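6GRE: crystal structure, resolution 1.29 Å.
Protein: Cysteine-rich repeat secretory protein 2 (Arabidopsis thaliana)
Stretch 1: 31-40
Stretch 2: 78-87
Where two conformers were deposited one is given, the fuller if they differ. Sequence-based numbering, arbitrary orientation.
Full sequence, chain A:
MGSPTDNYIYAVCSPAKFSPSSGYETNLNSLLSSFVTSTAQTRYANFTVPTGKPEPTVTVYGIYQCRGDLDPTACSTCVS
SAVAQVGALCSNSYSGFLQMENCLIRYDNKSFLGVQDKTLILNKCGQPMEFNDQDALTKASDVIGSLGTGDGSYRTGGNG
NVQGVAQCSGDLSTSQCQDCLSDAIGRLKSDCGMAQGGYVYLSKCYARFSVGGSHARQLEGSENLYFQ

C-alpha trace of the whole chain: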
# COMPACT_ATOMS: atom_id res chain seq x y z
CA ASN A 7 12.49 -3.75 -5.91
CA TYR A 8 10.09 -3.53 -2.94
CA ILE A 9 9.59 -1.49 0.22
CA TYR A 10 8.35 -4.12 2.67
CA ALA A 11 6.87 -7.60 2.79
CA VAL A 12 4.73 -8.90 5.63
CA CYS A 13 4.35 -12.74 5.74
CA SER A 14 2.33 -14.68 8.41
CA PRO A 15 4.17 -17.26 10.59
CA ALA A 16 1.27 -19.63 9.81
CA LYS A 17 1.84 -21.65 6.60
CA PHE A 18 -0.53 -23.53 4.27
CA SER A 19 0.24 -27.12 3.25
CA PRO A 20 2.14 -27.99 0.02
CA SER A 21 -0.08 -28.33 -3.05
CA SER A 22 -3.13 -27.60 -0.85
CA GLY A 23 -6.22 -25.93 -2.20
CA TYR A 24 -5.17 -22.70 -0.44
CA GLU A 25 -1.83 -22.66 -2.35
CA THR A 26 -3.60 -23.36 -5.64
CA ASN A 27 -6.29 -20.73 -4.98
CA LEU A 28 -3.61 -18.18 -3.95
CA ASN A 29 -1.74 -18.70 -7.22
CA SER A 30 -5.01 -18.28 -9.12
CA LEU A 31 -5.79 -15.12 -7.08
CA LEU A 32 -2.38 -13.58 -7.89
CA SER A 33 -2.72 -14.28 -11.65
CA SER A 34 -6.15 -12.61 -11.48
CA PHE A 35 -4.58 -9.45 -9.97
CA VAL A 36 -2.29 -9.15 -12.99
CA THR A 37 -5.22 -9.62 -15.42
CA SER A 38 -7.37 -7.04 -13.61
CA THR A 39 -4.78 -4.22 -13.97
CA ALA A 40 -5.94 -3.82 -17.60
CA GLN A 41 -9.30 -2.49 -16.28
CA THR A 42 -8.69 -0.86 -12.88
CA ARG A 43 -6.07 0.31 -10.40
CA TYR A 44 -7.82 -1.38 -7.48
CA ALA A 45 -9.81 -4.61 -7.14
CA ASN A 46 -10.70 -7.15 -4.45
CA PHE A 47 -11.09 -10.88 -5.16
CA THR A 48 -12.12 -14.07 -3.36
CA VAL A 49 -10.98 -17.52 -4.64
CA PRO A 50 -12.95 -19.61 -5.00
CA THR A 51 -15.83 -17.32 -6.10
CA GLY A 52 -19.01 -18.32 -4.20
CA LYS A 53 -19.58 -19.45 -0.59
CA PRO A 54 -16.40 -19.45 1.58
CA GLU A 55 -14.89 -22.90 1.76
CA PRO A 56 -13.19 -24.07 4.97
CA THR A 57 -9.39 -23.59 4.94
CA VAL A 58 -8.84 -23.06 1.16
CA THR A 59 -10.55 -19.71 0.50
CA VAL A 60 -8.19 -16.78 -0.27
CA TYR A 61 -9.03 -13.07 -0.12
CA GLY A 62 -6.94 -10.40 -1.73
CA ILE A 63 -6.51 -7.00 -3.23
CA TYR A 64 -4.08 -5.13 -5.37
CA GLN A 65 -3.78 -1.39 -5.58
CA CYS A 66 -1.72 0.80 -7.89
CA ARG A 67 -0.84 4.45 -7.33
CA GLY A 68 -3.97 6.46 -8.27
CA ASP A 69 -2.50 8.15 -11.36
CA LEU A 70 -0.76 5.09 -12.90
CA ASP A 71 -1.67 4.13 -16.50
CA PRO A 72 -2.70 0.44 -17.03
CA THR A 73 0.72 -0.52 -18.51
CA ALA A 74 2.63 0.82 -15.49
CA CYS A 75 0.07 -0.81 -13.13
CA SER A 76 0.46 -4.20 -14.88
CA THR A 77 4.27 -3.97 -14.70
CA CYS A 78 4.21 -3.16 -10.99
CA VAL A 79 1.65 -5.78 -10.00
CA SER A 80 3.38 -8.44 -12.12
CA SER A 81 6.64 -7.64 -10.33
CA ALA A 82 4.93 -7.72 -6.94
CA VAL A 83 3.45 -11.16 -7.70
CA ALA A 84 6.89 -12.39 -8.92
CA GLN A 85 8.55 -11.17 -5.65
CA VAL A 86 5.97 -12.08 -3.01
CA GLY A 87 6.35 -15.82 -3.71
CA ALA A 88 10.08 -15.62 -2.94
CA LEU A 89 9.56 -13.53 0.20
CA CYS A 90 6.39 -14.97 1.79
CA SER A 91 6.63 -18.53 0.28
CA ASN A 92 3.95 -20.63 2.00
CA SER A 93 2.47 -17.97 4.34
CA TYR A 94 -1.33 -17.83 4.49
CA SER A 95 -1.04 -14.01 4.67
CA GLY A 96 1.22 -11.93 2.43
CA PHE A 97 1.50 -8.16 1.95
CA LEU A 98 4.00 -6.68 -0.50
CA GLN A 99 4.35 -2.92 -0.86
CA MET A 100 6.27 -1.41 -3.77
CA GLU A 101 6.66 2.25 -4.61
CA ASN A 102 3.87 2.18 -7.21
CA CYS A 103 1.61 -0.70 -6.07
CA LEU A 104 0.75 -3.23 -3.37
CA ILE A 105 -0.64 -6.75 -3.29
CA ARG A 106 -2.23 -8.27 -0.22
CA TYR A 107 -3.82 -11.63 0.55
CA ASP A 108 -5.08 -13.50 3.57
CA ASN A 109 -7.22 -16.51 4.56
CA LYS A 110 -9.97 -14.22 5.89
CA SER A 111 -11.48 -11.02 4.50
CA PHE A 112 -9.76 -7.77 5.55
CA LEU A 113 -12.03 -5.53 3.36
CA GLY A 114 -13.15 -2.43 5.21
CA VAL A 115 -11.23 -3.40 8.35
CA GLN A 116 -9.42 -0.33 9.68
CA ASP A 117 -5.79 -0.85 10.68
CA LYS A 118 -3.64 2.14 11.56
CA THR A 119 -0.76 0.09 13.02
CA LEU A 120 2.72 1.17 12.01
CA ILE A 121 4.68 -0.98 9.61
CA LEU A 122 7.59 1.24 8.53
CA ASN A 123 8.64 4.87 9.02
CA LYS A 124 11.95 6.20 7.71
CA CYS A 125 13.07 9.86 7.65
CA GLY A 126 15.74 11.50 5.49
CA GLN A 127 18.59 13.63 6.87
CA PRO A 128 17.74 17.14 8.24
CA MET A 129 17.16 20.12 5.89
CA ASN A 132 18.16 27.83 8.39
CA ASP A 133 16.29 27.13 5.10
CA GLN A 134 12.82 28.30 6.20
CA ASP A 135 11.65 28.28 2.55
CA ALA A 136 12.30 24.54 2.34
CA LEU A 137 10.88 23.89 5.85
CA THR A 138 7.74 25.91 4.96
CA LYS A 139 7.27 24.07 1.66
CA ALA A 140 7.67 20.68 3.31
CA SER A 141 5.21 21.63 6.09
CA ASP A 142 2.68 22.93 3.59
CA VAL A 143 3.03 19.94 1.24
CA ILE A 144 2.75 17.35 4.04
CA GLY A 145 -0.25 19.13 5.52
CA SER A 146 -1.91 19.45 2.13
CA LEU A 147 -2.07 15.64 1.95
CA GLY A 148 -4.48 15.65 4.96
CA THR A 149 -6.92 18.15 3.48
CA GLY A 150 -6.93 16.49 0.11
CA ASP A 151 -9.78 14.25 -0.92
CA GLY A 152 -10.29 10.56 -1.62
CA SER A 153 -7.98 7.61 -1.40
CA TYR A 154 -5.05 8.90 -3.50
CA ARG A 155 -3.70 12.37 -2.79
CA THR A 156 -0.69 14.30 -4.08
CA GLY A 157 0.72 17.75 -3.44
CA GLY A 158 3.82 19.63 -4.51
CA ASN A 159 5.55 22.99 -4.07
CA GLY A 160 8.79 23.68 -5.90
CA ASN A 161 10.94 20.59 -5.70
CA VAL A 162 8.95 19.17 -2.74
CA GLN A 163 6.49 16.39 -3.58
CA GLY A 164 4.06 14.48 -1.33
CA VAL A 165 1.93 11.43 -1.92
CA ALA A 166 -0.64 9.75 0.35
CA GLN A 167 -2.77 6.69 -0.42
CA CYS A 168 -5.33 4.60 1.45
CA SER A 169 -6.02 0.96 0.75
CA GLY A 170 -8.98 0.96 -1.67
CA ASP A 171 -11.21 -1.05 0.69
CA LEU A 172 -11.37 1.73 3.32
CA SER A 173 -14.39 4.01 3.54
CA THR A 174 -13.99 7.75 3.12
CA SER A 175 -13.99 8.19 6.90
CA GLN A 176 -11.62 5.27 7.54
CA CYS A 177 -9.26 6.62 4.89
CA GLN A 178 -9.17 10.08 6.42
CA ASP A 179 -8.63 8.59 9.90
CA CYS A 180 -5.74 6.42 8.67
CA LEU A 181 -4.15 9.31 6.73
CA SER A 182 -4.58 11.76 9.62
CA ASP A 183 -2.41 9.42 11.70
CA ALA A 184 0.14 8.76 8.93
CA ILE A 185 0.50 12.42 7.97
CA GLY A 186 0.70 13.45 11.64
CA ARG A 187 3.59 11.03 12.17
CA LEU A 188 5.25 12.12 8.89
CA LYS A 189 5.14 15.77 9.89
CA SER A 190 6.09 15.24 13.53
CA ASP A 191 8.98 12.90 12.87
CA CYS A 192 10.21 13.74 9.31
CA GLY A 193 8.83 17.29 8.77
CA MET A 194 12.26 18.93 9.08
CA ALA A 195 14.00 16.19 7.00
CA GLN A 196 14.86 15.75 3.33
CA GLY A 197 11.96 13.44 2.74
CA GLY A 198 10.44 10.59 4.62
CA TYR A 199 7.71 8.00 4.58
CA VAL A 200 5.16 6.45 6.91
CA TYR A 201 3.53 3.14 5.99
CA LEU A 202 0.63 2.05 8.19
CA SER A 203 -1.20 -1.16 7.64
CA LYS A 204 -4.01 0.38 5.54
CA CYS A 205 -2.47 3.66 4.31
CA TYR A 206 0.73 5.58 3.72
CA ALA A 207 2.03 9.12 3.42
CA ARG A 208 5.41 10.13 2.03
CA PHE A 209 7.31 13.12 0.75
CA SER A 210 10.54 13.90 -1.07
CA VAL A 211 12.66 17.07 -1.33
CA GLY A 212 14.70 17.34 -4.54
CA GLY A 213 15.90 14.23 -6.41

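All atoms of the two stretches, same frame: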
# COMPACT_ATOMS: atom_id res chain seq x y z
N LEU A 31 -5.46 -16.50 -7.52
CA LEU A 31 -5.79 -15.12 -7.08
C LEU A 31 -4.76 -14.14 -7.67
O LEU A 31 -5.11 -13.10 -8.25
CB LEU A 31 -5.79 -15.04 -5.56
CG LEU A 31 -5.84 -13.61 -4.99
CD1 LEU A 31 -7.24 -13.06 -5.16
CD2 LEU A 31 -5.43 -13.57 -3.53
N LEU A 32 -3.48 -14.47 -7.49
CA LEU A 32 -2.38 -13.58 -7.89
C LEU A 32 -2.37 -13.35 -9.41
O LEU A 32 -2.18 -12.23 -9.85
CB LEU A 32 -1.05 -14.14 -7.40
CG LEU A 32 -0.89 -14.21 -5.89
CD1 LEU A 32 0.40 -14.90 -5.51
CD2 LEU A 32 -0.97 -12.82 -5.27
N SER A 33 -2.63 -14.40 -10.20
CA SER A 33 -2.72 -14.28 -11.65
C SER A 33 -3.88 -13.36 -12.03
O SER A 33 -3.80 -12.57 -13.00
CB SER A 33 -2.86 -15.64 -12.30
OG SER A 33 -1.67 -16.39 -12.14
N SER A 34 -4.97 -13.44 -11.27
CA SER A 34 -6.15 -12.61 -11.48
C SER A 34 -5.83 -11.12 -11.25
O SER A 34 -6.41 -10.28 -11.93
CB SER A 34 -7.27 -13.03 -10.61
OG SER A 34 -7.70 -14.32 -11.03
N PHE A 35 -5.00 -10.83 -10.24
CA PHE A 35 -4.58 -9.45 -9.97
C PHE A 35 -3.95 -8.87 -11.23
O PHE A 35 -4.29 -7.75 -11.67
CB PHE A 35 -3.52 -9.36 -8.86
CG PHE A 35 -3.93 -9.63 -7.44
CD1 PHE A 35 -5.25 -9.67 -7.04
CD2 PHE A 35 -2.95 -9.83 -6.48
CE1 PHE A 35 -5.59 -9.87 -5.71
CE2 PHE A 35 -3.28 -10.06 -5.16
CZ PHE A 35 -4.60 -10.08 -4.78
N VAL A 36 -3.01 -9.61 -11.81
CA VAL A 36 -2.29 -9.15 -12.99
C VAL A 36 -3.28 -8.84 -14.12
O VAL A 36 -3.24 -7.79 -14.71
CB VAL A 36 -1.23 -10.17 -13.44
CG1 VAL A 36 -0.71 -9.83 -14.83
CG2 VAL A 36 -0.09 -10.31 -12.45
N THR A 37 -4.19 -9.78 -14.40
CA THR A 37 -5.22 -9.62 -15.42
C THR A 37 -6.04 -8.35 -15.23
O THR A 37 -6.34 -7.64 -16.18
CB THR A 37 -6.17 -10.83 -15.40
OG1 THR A 37 -5.33 -11.95 -15.65
CG2 THR A 37 -7.28 -10.74 -16.41
N SER A 38 -6.45 -8.11 -13.98
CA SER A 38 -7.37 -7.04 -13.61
C SER A 38 -6.77 -5.64 -13.85
O SER A 38 -7.52 -4.69 -14.05
CB SER A 38 -7.80 -7.23 -12.17
OG SER A 38 -8.77 -6.27 -11.78
N THR A 39 -5.44 -5.53 -13.85
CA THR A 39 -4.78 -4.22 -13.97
C THR A 39 -5.09 -3.56 -15.32
O THR A 39 -4.93 -2.35 -15.45
CB THR A 39 -3.27 -4.35 -13.79
OG1 THR A 39 -2.74 -5.15 -14.86
CG2 THR A 39 -2.88 -4.97 -12.47
N ALA A 40 -5.54 -4.35 -16.31
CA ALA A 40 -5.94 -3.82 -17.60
C ALA A 40 -7.17 -2.90 -17.45
O ALA A 40 -7.34 -1.97 -18.23
CB ALA A 40 -6.21 -4.95 -18.56
N CYS A 78 3.99 -3.17 -12.43
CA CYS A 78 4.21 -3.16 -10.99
C CYS A 78 3.62 -4.41 -10.34
O CYS A 78 4.27 -5.08 -9.56
CB CYS A 78 3.62 -1.90 -10.36
SG CYS A 78 4.11 -1.68 -8.63
N VAL A 79 2.36 -4.69 -10.65
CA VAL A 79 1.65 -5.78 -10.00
C VAL A 79 2.28 -7.11 -10.39
O VAL A 79 2.44 -8.00 -9.56
CB VAL A 79 0.15 -5.72 -10.30
CG1 VAL A 79 -0.58 -6.98 -9.86
CG2 VAL A 79 -0.47 -4.49 -9.65
N SER A 80 2.68 -7.24 -11.67
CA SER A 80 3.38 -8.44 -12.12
C SER A 80 4.65 -8.67 -11.29
O SER A 80 4.92 -9.80 -10.88
CB SER A 80 3.71 -8.35 -13.58
OG SER A 80 2.53 -8.41 -14.35
N SER A 81 5.42 -7.59 -11.08
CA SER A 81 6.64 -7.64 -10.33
C SER A 81 6.35 -8.01 -8.87
O SER A 81 7.09 -8.78 -8.24
CB SER A 81 7.41 -6.34 -10.43
OG SER A 81 8.53 -6.38 -9.56
N ALA A 82 5.29 -7.43 -8.31
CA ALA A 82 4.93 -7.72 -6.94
C ALA A 82 4.63 -9.22 -6.80
O ALA A 82 5.06 -9.84 -5.86
CB ALA A 82 3.75 -6.88 -6.50
N VAL A 83 3.83 -9.75 -7.74
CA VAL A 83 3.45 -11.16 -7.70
C VAL A 83 4.72 -12.03 -7.81
O VAL A 83 4.84 -13.04 -7.10
CB VAL A 83 2.43 -11.48 -8.80
CG1 VAL A 83 2.30 -12.99 -8.99
CG2 VAL A 83 1.08 -10.85 -8.52
N ALA A 84 5.66 -11.62 -8.66
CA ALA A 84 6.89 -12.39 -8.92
C ALA A 84 7.81 -12.40 -7.69
O ALA A 84 8.63 -13.30 -7.56
CB ALA A 84 7.61 -11.83 -10.13
N GLN A 85 7.67 -11.39 -6.81
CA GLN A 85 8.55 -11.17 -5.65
C GLN A 85 7.95 -11.76 -4.37
O GLN A 85 8.70 -12.19 -3.47
CB GLN A 85 8.79 -9.67 -5.41
CG GLN A 85 9.64 -8.99 -6.47
CD GLN A 85 9.98 -7.57 -6.09
OE1 GLN A 85 10.87 -7.33 -5.28
NE2 GLN A 85 9.29 -6.61 -6.68
N VAL A 86 6.62 -11.72 -4.25
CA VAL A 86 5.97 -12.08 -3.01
C VAL A 86 6.15 -13.58 -2.75
O VAL A 86 6.28 -13.99 -1.61
CB VAL A 86 4.48 -11.65 -2.96
CG1 VAL A 86 3.59 -12.48 -3.87
CG2 VAL A 86 3.98 -11.66 -1.52
N GLY A 87 6.14 -14.39 -3.82
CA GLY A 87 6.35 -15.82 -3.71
C GLY A 87 7.69 -16.13 -3.05
O GLY A 87 7.76 -16.91 -2.14

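Two helical segments of the same chain pack side by side here, at least 40 residues apart in sequence wherever they touch. The first stretch opens inside a helix that begins earlier in the chain. The second is helical throughout and belongs to a longer helix that extends beyond both its ends. The axes approach to 9.0 Å and run nearly antiparallel, with 166° between their N-to-C directions. In this register, Leu32 lies across from Val83 (CA to CA 6.3 Å) and Val36 across from Ser80 (CA to CA 5.8 Å). As one helix advances by a turn, the other recedes by about a turn.

No hydrogen bond links the two stretches. Backbone bonds run within each stretch, mostly i to i+4, as in Val83 N to Val79 O at 2.9 Å. The contact is mainly apolar; 321 Å² is buried over both sides.

Val83 has the largest covered area, and its CA-to-CB bond points toward the first stretch. Val83 CG1 lies 3.9 Å from CB of Leu32. Val83 CG2 lies 3.8 Å from the carbonyl O of Leu32 and 4.1 Å from CG2 of Val36. The valine thus touches residues one turn apart on the facing helix. The contact with the carbonyl is van der Waals, since a methyl group is no conventional donor. Leu32 O accepts a weak hydrogen bond from Val36 N at 3.4 Å, within its own helix.

Val79, one turn earlier, covers nearly as much surface and also points toward its partner. Val79 CG1 meets CB of Phe35 at 3.9 Å and CG2 of Val36 at 4.2 Å. Val79 CG2 reaches CG2 of Thr39 at 3.7 Å. Thr39 turns its methyl to Val79 while OG1 of Thr39 donates to Val36 O at 2.7 Å, with chi1 in the p rotamer. The polar end is satisfied within its own stretch, and the methyl joins the apolar contact. Phe35 also points toward the second helix, but its closest contact there is through CB, not the ring.

Val36 is the main contributor from the first stretch. Its CA-to-CB bond points sideways, yet the branched side chain touches three residues. Besides the two valines, Val36 CG1 lies 3.6 Å from OG of Ser80. This is a contact between a methyl and a hydroxyl, not a hydrogen bond. The OG atom is hydrogen-bonded to a residue just outside the stretches, so it can sit beside a methyl without being left unpaired.

Leu32 covers almost as much as Val36 and carries the contact further along. Leu32 CD1 comes within 4.3 Å of CG1 of Val86, a looser apolar contact than those of Val83. Val79, Val83 and Val86 therefore form a strip along one side of their helix, and Leu32, Phe35, Val36 and Thr39 pack against it.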